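PDB 6IAQ: dihydrodipicolinate reductase N-terminus domain-containing protein from Mycobacterium smegmatis, which acts as a native amine dehydrogenase, binding NADP and probably using its reduced form in the asymmetric reductive amination of ketones to amines. Local coordinates for residues 110-115 with 208-213; 216-221 with 260-265. One frame throughout, in Å; residues are numbered along the deposited sequence.

Interaction 1. Residues 110-115 with 208-213; sequences MLYPWE and LDALVA
The loop that leaves strand 102-105 of the parallel, Rossmann-type sheet settles here on helix 203-215, which lies in the range of the 2,4-diaminopentanoate dehydrogenase C-terminal domain, so the contact joins the nucleotide-binding part to the C-terminal part. The ring of Y112 is its main support. CG of Y112 is anti to the backbone N (chi1 -159°), which lays the ring along the helix so that the helix backbone meets one face. CA of A210 sits 4.0 Å from the centroid of the Y112 ring, 21° off the normal, a CH-pi contact, and the carbonyl O of D209 lies above the same face toward the rim. At its base, CB of Y112 touches CB of A210 at 3.8 Å; CD2 of Y112 meets CB of D209 at 3.6 Å. At the far end OH of Y112 comes tightly against CB of A213, at 3.0 Å. W114 CD1 lies over the opposite face, so the ring is held between its own loop and the helix.

Between 110-115 and 208-213 the polar link runs through one water, which donates to O of Y112 (2.5 Å) and to OD2 of D209 (2.8 Å) and accepts from N of E115 (2.9 Å). N206 ND2, earlier on the same helix, bonds O of Y112 directly, so that oxygen has two donors. OD1 of D209 is in a salt bridge with R205. Behind, L208 and V212 pack on I258 of strand 249-260, while A210 and L111 reach V146 of helix 141-153.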
ATOM      1  N   MET A 110       2.753  19.811  -6.900  1.00 30.37           N
ATOM      2  CA  MET A 110       2.213  19.084  -8.076  1.00 32.59           C
ATOM      3  C   MET A 110       1.690  17.701  -7.642  1.00 34.87           C
ATOM      4  O   MET A 110       1.051  17.044  -8.459  1.00 33.99           O
ATOM      5  CB  MET A 110       3.271  18.924  -9.170  1.00 34.08           C
ATOM      6  CG  MET A 110       3.311  20.088 -10.155  1.00 37.03           C
ATOM      7  SD  MET A 110       1.766  20.204 -11.131  1.00 34.23           S
ATOM      8  CE  MET A 110       1.911  18.755 -12.164  1.00 36.27           C
ATOM      9  N   LEU A 111       1.942  17.255  -6.404  1.00 34.91           N
ATOM     10  CA  LEU A 111       1.394  15.952  -5.921  1.00 29.18           C
ATOM     11  C   LEU A 111      -0.120  15.955  -6.144  1.00 30.21           C
ATOM     12  O   LEU A 111      -0.670  14.912  -6.642  1.00 28.76           O
ATOM     13  CB  LEU A 111       1.732  15.760  -4.439  1.00 30.92           C
ATOM     14  CG  LEU A 111       1.240  14.443  -3.833  1.00 28.20           C
ATOM     15  CD1 LEU A 111       2.057  13.277  -4.342  1.00 28.70           C
ATOM     16  CD2 LEU A 111       1.270  14.541  -2.309  1.00 30.54           C
ATOM     17  N   TYR A 112      -0.759  17.067  -5.794  1.00 30.91           N
ATOM     18  CA  TYR A 112      -2.212  17.268  -5.962  1.00 35.36           C
ATOM     19  C   TYR A 112      -2.486  18.767  -5.945  1.00 33.04           C
ATOM     20  O   TYR A 112      -2.750  19.338  -4.888  1.00 30.60           O
ATOM     21  CB  TYR A 112      -3.002  16.515  -4.888  1.00 36.99           C
ATOM     22  CG  TYR A 112      -4.436  16.280  -5.296  1.00 37.13           C
ATOM     23  CD1 TYR A 112      -4.804  15.163  -6.043  1.00 37.54           C
ATOM     24  CD2 TYR A 112      -5.409  17.223  -4.998  1.00 41.46           C
ATOM     25  CE1 TYR A 112      -6.118  14.981  -6.459  1.00 35.86           C
ATOM     26  CE2 TYR A 112      -6.724  17.056  -5.403  1.00 39.11           C
ATOM     27  CZ  TYR A 112      -7.070  15.937  -6.140  1.00 39.94           C
ATOM     28  OH  TYR A 112      -8.357  15.767  -6.539  1.00 44.77           O
ATOM     29  N   PRO A 113      -2.348  19.453  -7.107  1.00 32.18           N
ATOM     30  CA  PRO A 113      -2.353  20.917  -7.133  1.00 33.17           C
ATOM     31  C   PRO A 113      -3.702  21.601  -7.371  1.00 37.42           C
ATOM     32  O   PRO A 113      -3.743  22.828  -7.279  1.00 42.25           O
ATOM     33  CB  PRO A 113      -1.430  21.165  -8.328  1.00 32.78           C
ATOM     34  CG  PRO A 113      -1.818  20.081  -9.312  1.00 33.86           C
ATOM     35  CD  PRO A 113      -2.053  18.874  -8.430  1.00 32.18           C
ATOM     36  N   TRP A 114      -4.760  20.828  -7.632  1.00 32.23           N
ATOM     37  CA  TRP A 114      -6.060  21.350  -8.121  1.00 36.26           C
ATOM     38  C   TRP A 114      -6.641  22.391  -7.137  1.00 36.02           C
ATOM     39  O   TRP A 114      -7.233  23.382  -7.618  1.00 42.94           O
ATOM     40  CB  TRP A 114      -7.042  20.199  -8.328  1.00 30.11           C
ATOM     41  CG  TRP A 114      -6.580  19.171  -9.310  1.00 32.39           C
ATOM     42  CD1 TRP A 114      -6.100  17.937  -9.004  1.00 30.40           C
ATOM     43  CD2 TRP A 114      -6.534  19.280 -10.747  1.00 35.05           C
ATOM     44  NE1 TRP A 114      -5.757  17.276 -10.156  1.00 34.29           N
ATOM     45  CE2 TRP A 114      -6.033  18.057 -11.242  1.00 36.92           C
ATOM     46  CE3 TRP A 114      -6.887  20.270 -11.666  1.00 32.63           C
ATOM     47  CZ2 TRP A 114      -5.860  17.800 -12.607  1.00 38.15           C
ATOM     48  CZ3 TRP A 114      -6.726  20.021 -13.013  1.00 35.72           C
ATOM     49  CH2 TRP A 114      -6.209  18.804 -13.492  1.00 38.12           C
ATOM     50  N   GLU A 115      -6.481  22.202  -5.825  1.00 35.81           N
ATOM     51  CA  GLU A 115      -7.125  23.077  -4.818  1.00 34.66           C
ATOM     52  C   GLU A 115      -6.203  24.246  -4.480  1.00 40.86           C
ATOM     53  O   GLU A 115      -6.723  25.370  -4.326  1.00 45.20           O
ATOM     54  CB  GLU A 115      -7.479  22.304  -3.547  1.00 36.17           C
ATOM     55  CG  GLU A 115      -8.317  21.059  -3.796  1.00 40.35           C
ATOM     56  CD  GLU A 115      -9.617  21.304  -4.529  1.00 44.23           C
ATOM     57  OE1 GLU A 115     -10.276  22.295  -4.213  1.00 48.27           O
ATOM     58  OE2 GLU A 115      -9.960  20.486  -5.399  1.00 48.20           O
ATOM     59  N   LEU A 208      -3.129  15.937   2.056  1.00 28.86           N
ATOM     60  CA  LEU A 208      -4.515  15.754   2.556  1.00 34.10           C
ATOM     61  C   LEU A 208      -5.532  16.007   1.431  1.00 32.99           C
ATOM     62  O   LEU A 208      -6.545  15.293   1.398  1.00 32.38           O
ATOM     63  CB  LEU A 208      -4.734  16.651   3.769  1.00 29.57           C
ATOM     64  CG  LEU A 208      -3.851  16.349   4.976  1.00 33.13           C
ATOM     65  CD1 LEU A 208      -4.277  17.142   6.199  1.00 32.90           C
ATOM     66  CD2 LEU A 208      -3.795  14.853   5.279  1.00 33.61           C
ATOM     67  N   ASP A 209      -5.271  16.931   0.506  1.00 33.78           N
ATOM     68  CA  ASP A 209      -6.201  17.164  -0.637  1.00 33.61           C
ATOM     69  C   ASP A 209      -6.293  15.863  -1.435  1.00 32.25           C
ATOM     70  O   ASP A 209      -7.388  15.475  -1.835  1.00 31.14           O
ATOM     71  CB  ASP A 209      -5.763  18.329  -1.538  1.00 38.45           C
ATOM     72  CG  ASP A 209      -5.915  19.723  -0.922  1.00 41.56           C
ATOM     73  OD1 ASP A 209      -6.633  19.852   0.095  1.00 42.37           O
ATOM     74  OD2 ASP A 209      -5.312  20.688  -1.471  1.00 40.68           O
ATOM     75  N   ALA A 210      -5.163  15.187  -1.658  1.00 30.66           N
ATOM     76  CA  ALA A 210      -5.104  13.916  -2.419  1.00 32.59           C
ATOM     77  C   ALA A 210      -5.911  12.835  -1.678  1.00 35.55           C
ATOM     78  O   ALA A 210      -6.677  12.120  -2.355  1.00 32.56           O
ATOM     79  CB  ALA A 210      -3.674  13.481  -2.629  1.00 30.88           C
ATOM     80  N   LEU A 211      -5.723  12.685  -0.360  1.00 35.66           N
ATOM     81  CA  LEU A 211      -6.399  11.601   0.409  1.00 34.16           C
ATOM     82  C   LEU A 211      -7.910  11.853   0.406  1.00 33.64           C
ATOM     83  O   LEU A 211      -8.668  10.928   0.151  1.00 32.77           O
ATOM     84  CB  LEU A 211      -5.824  11.546   1.827  1.00 35.16           C
ATOM     85  CG  LEU A 211      -4.434  10.931   1.951  1.00 32.13           C
ATOM     86  CD1 LEU A 211      -3.952  11.034   3.378  1.00 33.98           C
ATOM     87  CD2 LEU A 211      -4.425   9.484   1.486  1.00 33.35           C
ATOM     88  N   VAL A 212      -8.309  13.092   0.651  1.00 39.90           N
ATOM     89  CA  VAL A 212      -9.744  13.505   0.676  1.00 37.82           C
ATOM     90  C   VAL A 212     -10.377  13.232  -0.692  1.00 41.06           C
ATOM     91  O   VAL A 212     -11.458  12.597  -0.728  1.00 44.60           O
ATOM     92  CB  VAL A 212      -9.875  14.964   1.122  1.00 39.34           C
ATOM     93  CG1 VAL A 212     -11.257  15.539   0.843  1.00 43.14           C
ATOM     94  CG2 VAL A 212      -9.507  15.111   2.599  1.00 38.60           C
ATOM     95  N   ALA A 213      -9.731  13.662  -1.779  1.00 40.52           N
ATOM     96  CA  ALA A 213     -10.248  13.486  -3.152  1.00 37.83           C
ATOM     97  C   ALA A 213     -10.294  11.991  -3.485  1.00 40.15           C
ATOM     98  O   ALA A 213     -11.318  11.530  -4.051  1.00 37.10           O
ATOM     99  CB  ALA A 213      -9.400  14.251  -4.138  1.00 41.35           C
TER
HETATM  100  O   HOH W   1      -4.593  20.880  -4.134  1.00 34.20           O

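Interaction 2. Residues 216-221 with 260-265; sequences GLTVKS and TEEGPV
Strands 219-230, 249-260 and 265-273 are successive neighbours in the mixed sheet of the C-terminal part, and the type I turn from T260 to G263 closes the hairpin between the last two. In the backbone pairing, V219, at the start of its strand, forms an antiparallel non-hydrogen-bonded pair with T260. N of E261 donates to O of T218 over 2.7 Å, almost along the C=O axis, and CA of T260 makes a CH...O approach to the same oxygen. Immediately beyond, K220 and S221 both face E259, a classic beta bulge.

The side-chain hydrogen bonds across the contact belong to E262. Its chain bends at chi2 (84°) and brings the carboxylate across T218 at about a right angle: OE1 of E262 takes N of T218 at 2.9 Å, and OE2 of E262 takes OG1 of T218 at 2.7 Å, both on syn lone pairs. Within the hairpin, OG1 of T260, in the crowded position between N and the carbonyl carbon (chi1 66°), donates to O of P264 at 2.6 Å. That oxygen also accepts from N of T260.

Apolar contact gathers round L217, which follows the Schellman motif at G216. CB of L217 lies 3.7 Å from CG2 of T260, CD1 of L217 reaches CG of P264 at 4.0 Å, and F266 touches both L217 and T260. The aliphatic chain of K220 crosses the carboxylate of E261, although NZ of K220 is 5.2 Å from OE1 of E261.

Two bonds to one residue fix the rotation of the E262 carboxylate and should help stabilise its ionised form, while the K220 ammonium probably offers E261 only a looser electrostatic attraction.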
ATOM      1  N   GLY A 216     -13.188  10.339  -1.989  1.00 43.18           N
ATOM      2  CA  GLY A 216     -14.446  10.867  -2.556  1.00 38.95           C
ATOM      3  C   GLY A 216     -15.233  11.631  -1.511  1.00 36.53           C
ATOM      4  O   GLY A 216     -16.468  11.586  -1.579  1.00 44.11           O
ATOM      5  N   LEU A 217     -14.569  12.309  -0.573  1.00 36.01           N
ATOM      6  CA  LEU A 217     -15.249  13.033   0.540  1.00 39.72           C
ATOM      7  C   LEU A 217     -15.312  14.530   0.229  1.00 44.95           C
ATOM      8  O   LEU A 217     -14.715  14.956  -0.777  1.00 44.61           O
ATOM      9  CB  LEU A 217     -14.512  12.796   1.859  1.00 41.60           C
ATOM     10  CG  LEU A 217     -14.257  11.328   2.227  1.00 43.42           C
ATOM     11  CD1 LEU A 217     -13.467  11.217   3.523  1.00 40.73           C
ATOM     12  CD2 LEU A 217     -15.567  10.568   2.359  1.00 47.63           C
ATOM     13  N   THR A 218     -15.998  15.292   1.089  1.00 46.74           N
ATOM     14  CA  THR A 218     -16.334  16.725   0.888  1.00 45.29           C
ATOM     15  C   THR A 218     -15.694  17.540   1.996  1.00 44.45           C
ATOM     16  O   THR A 218     -16.003  17.276   3.179  1.00 43.54           O
ATOM     17  CB  THR A 218     -17.851  16.983   0.919  1.00 46.59           C
ATOM     18  OG1 THR A 218     -18.491  15.944   0.181  1.00 44.05           O
ATOM     19  CG2 THR A 218     -18.222  18.331   0.343  1.00 43.46           C
ATOM     20  N   VAL A 219     -14.877  18.528   1.625  1.00 42.93           N
ATOM     21  CA  VAL A 219     -14.208  19.385   2.635  1.00 42.49           C
ATOM     22  C   VAL A 219     -15.298  20.136   3.406  1.00 50.02           C
ATOM     23  O   VAL A 219     -16.206  20.686   2.770  1.00 56.24           O
ATOM     24  CB  VAL A 219     -13.182  20.333   1.991  1.00 41.15           C
ATOM     25  CG1 VAL A 219     -12.588  21.262   3.009  1.00 38.12           C
ATOM     26  CG2 VAL A 219     -12.080  19.570   1.275  1.00 44.46           C
ATOM     27  N   LYS A 220     -15.227  20.106   4.734  1.00 48.42           N
ATOM     28  CA  LYS A 220     -16.056  20.932   5.643  1.00 50.78           C
ATOM     29  C   LYS A 220     -15.193  22.073   6.160  1.00 52.02           C
ATOM     30  O   LYS A 220     -15.688  23.189   6.221  1.00 58.31           O
ATOM     31  CB  LYS A 220     -16.579  20.088   6.808  1.00 58.92           C
ATOM     32  CG  LYS A 220     -17.325  20.847   7.894  1.00 60.49           C
ATOM     33  CD  LYS A 220     -17.935  19.916   8.911  1.00 59.67           C
ATOM     34  CE  LYS A 220     -18.802  20.629   9.925  1.00 67.51           C
ATOM     35  NZ  LYS A 220     -18.436  20.251  11.316  1.00 70.10           N
ATOM     36  N   SER A 221     -13.942  21.794   6.526  1.00 49.03           N
ATOM     37  CA  SER A 221     -13.058  22.767   7.207  1.00 51.71           C
ATOM     38  C   SER A 221     -11.590  22.434   6.904  1.00 55.09           C
ATOM     39  O   SER A 221     -11.246  21.232   6.935  1.00 46.25           O
ATOM     40  CB  SER A 221     -13.354  22.760   8.682  1.00 47.37           C
ATOM     41  OG  SER A 221     -12.185  23.033   9.432  1.00 52.63           O
ATOM     42  N   THR A 260     -14.056  16.532   6.976  1.00 41.92           N
ATOM     43  CA  THR A 260     -14.991  16.252   5.868  1.00 45.64           C
ATOM     44  C   THR A 260     -16.423  16.368   6.385  1.00 47.43           C
ATOM     45  O   THR A 260     -16.645  16.146   7.596  1.00 41.09           O
ATOM     46  CB  THR A 260     -14.696  14.882   5.251  1.00 45.34           C
ATOM     47  OG1 THR A 260     -14.976  13.877   6.230  1.00 49.05           O
ATOM     48  CG2 THR A 260     -13.266  14.790   4.765  1.00 48.54           C
ATOM     49  N   GLU A 261     -17.357  16.682   5.485  1.00 51.27           N
ATOM     50  CA  GLU A 261     -18.803  16.686   5.813  1.00 52.27           C
ATOM     51  C   GLU A 261     -19.183  15.274   6.280  1.00 53.74           C
ATOM     52  O   GLU A 261     -19.921  15.160   7.254  1.00 51.46           O
ATOM     53  CB  GLU A 261     -19.632  17.176   4.620  1.00 55.53           C
ATOM     54  CG  GLU A 261     -19.407  18.638   4.252  1.00 58.61           C
ATOM     55  CD  GLU A 261     -19.793  19.692   5.299  1.00 68.15           C
ATOM     56  OE1 GLU A 261     -20.166  19.333   6.464  1.00 68.85           O
ATOM     57  OE2 GLU A 261     -19.689  20.904   4.967  1.00 72.05           O
ATOM     58  N   GLU A 262     -18.624  14.234   5.659  1.00 50.39           N
ATOM     59  CA  GLU A 262     -19.040  12.826   5.875  1.00 44.72           C
ATOM     60  C   GLU A 262     -18.555  12.284   7.231  1.00 42.84           C
ATOM     61  O   GLU A 262     -19.023  11.197   7.604  1.00 43.74           O
ATOM     62  CB  GLU A 262     -18.555  11.946   4.725  1.00 44.49           C
ATOM     63  CG  GLU A 262     -19.171  12.286   3.382  1.00 43.95           C
ATOM     64  CD  GLU A 262     -18.499  13.409   2.603  1.00 47.92           C
ATOM     65  OE1 GLU A 262     -17.588  14.075   3.153  1.00 52.63           O
ATOM     66  OE2 GLU A 262     -18.878  13.625   1.446  1.00 50.91           O
ATOM     67  N   GLY A 263     -17.648  12.960   7.942  1.00 45.38           N
ATOM     68  CA  GLY A 263     -17.218  12.545   9.299  1.00 41.08           C
ATOM     69  C   GLY A 263     -15.701  12.377   9.453  1.00 39.14           C
ATOM     70  O   GLY A 263     -15.109  12.938  10.380  1.00 35.90           O
ATOM     71  N   PRO A 264     -15.002  11.588   8.604  1.00 41.10           N
ATOM     72  CA  PRO A 264     -13.547  11.437   8.732  1.00 38.79           C
ATOM     73  C   PRO A 264     -12.815  12.783   8.775  1.00 44.53           C
ATOM     74  O   PRO A 264     -13.137  13.704   8.021  1.00 41.07           O
ATOM     75  CB  PRO A 264     -13.157  10.632   7.489  1.00 41.86           C
ATOM     76  CG  PRO A 264     -14.398   9.846   7.166  1.00 43.35           C
ATOM     77  CD  PRO A 264     -15.549  10.769   7.513  1.00 38.99           C
ATOM     78  N   VAL A 265     -11.854  12.862   9.683  1.00 41.88           N
ATOM     79  CA  VAL A 265     -10.915  13.999   9.846  1.00 42.46           C
ATOM     80  C   VAL A 265      -9.521  13.502   9.478  1.00 43.26           C
ATOM     81  O   VAL A 265      -9.140  12.385   9.909  1.00 40.70           O
ATOM     82  CB  VAL A 265     -10.956  14.521  11.287  1.00 40.88           C
ATOM     83  CG1 VAL A 265      -9.913  15.597  11.518  1.00 42.96           C
ATOM     84  CG2 VAL A 265     -12.362  14.998  11.657  1.00 46.16           C
TER

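How the interactions relate
Along the chain the two contacts come in series: 110-115 meets helix 203-215 before strand 219-230 begins and pairs with the turn at 260-265. Their centres are 14 Å apart, on the same side of the chain's centre, and helix 203-215 leads straight into interaction 2. They also touch: O of V212 probably accepts a hydrogen bond from N of L217 at 3.1 Å, and V212 packs on V219. Interaction 1 thus joins a loop of the NADP-binding, Rossmann-type part to the helix lying on the mixed sheet, while interaction 2 ties strand 219-230 of that sheet to its neighbour, farther from the chain's centre.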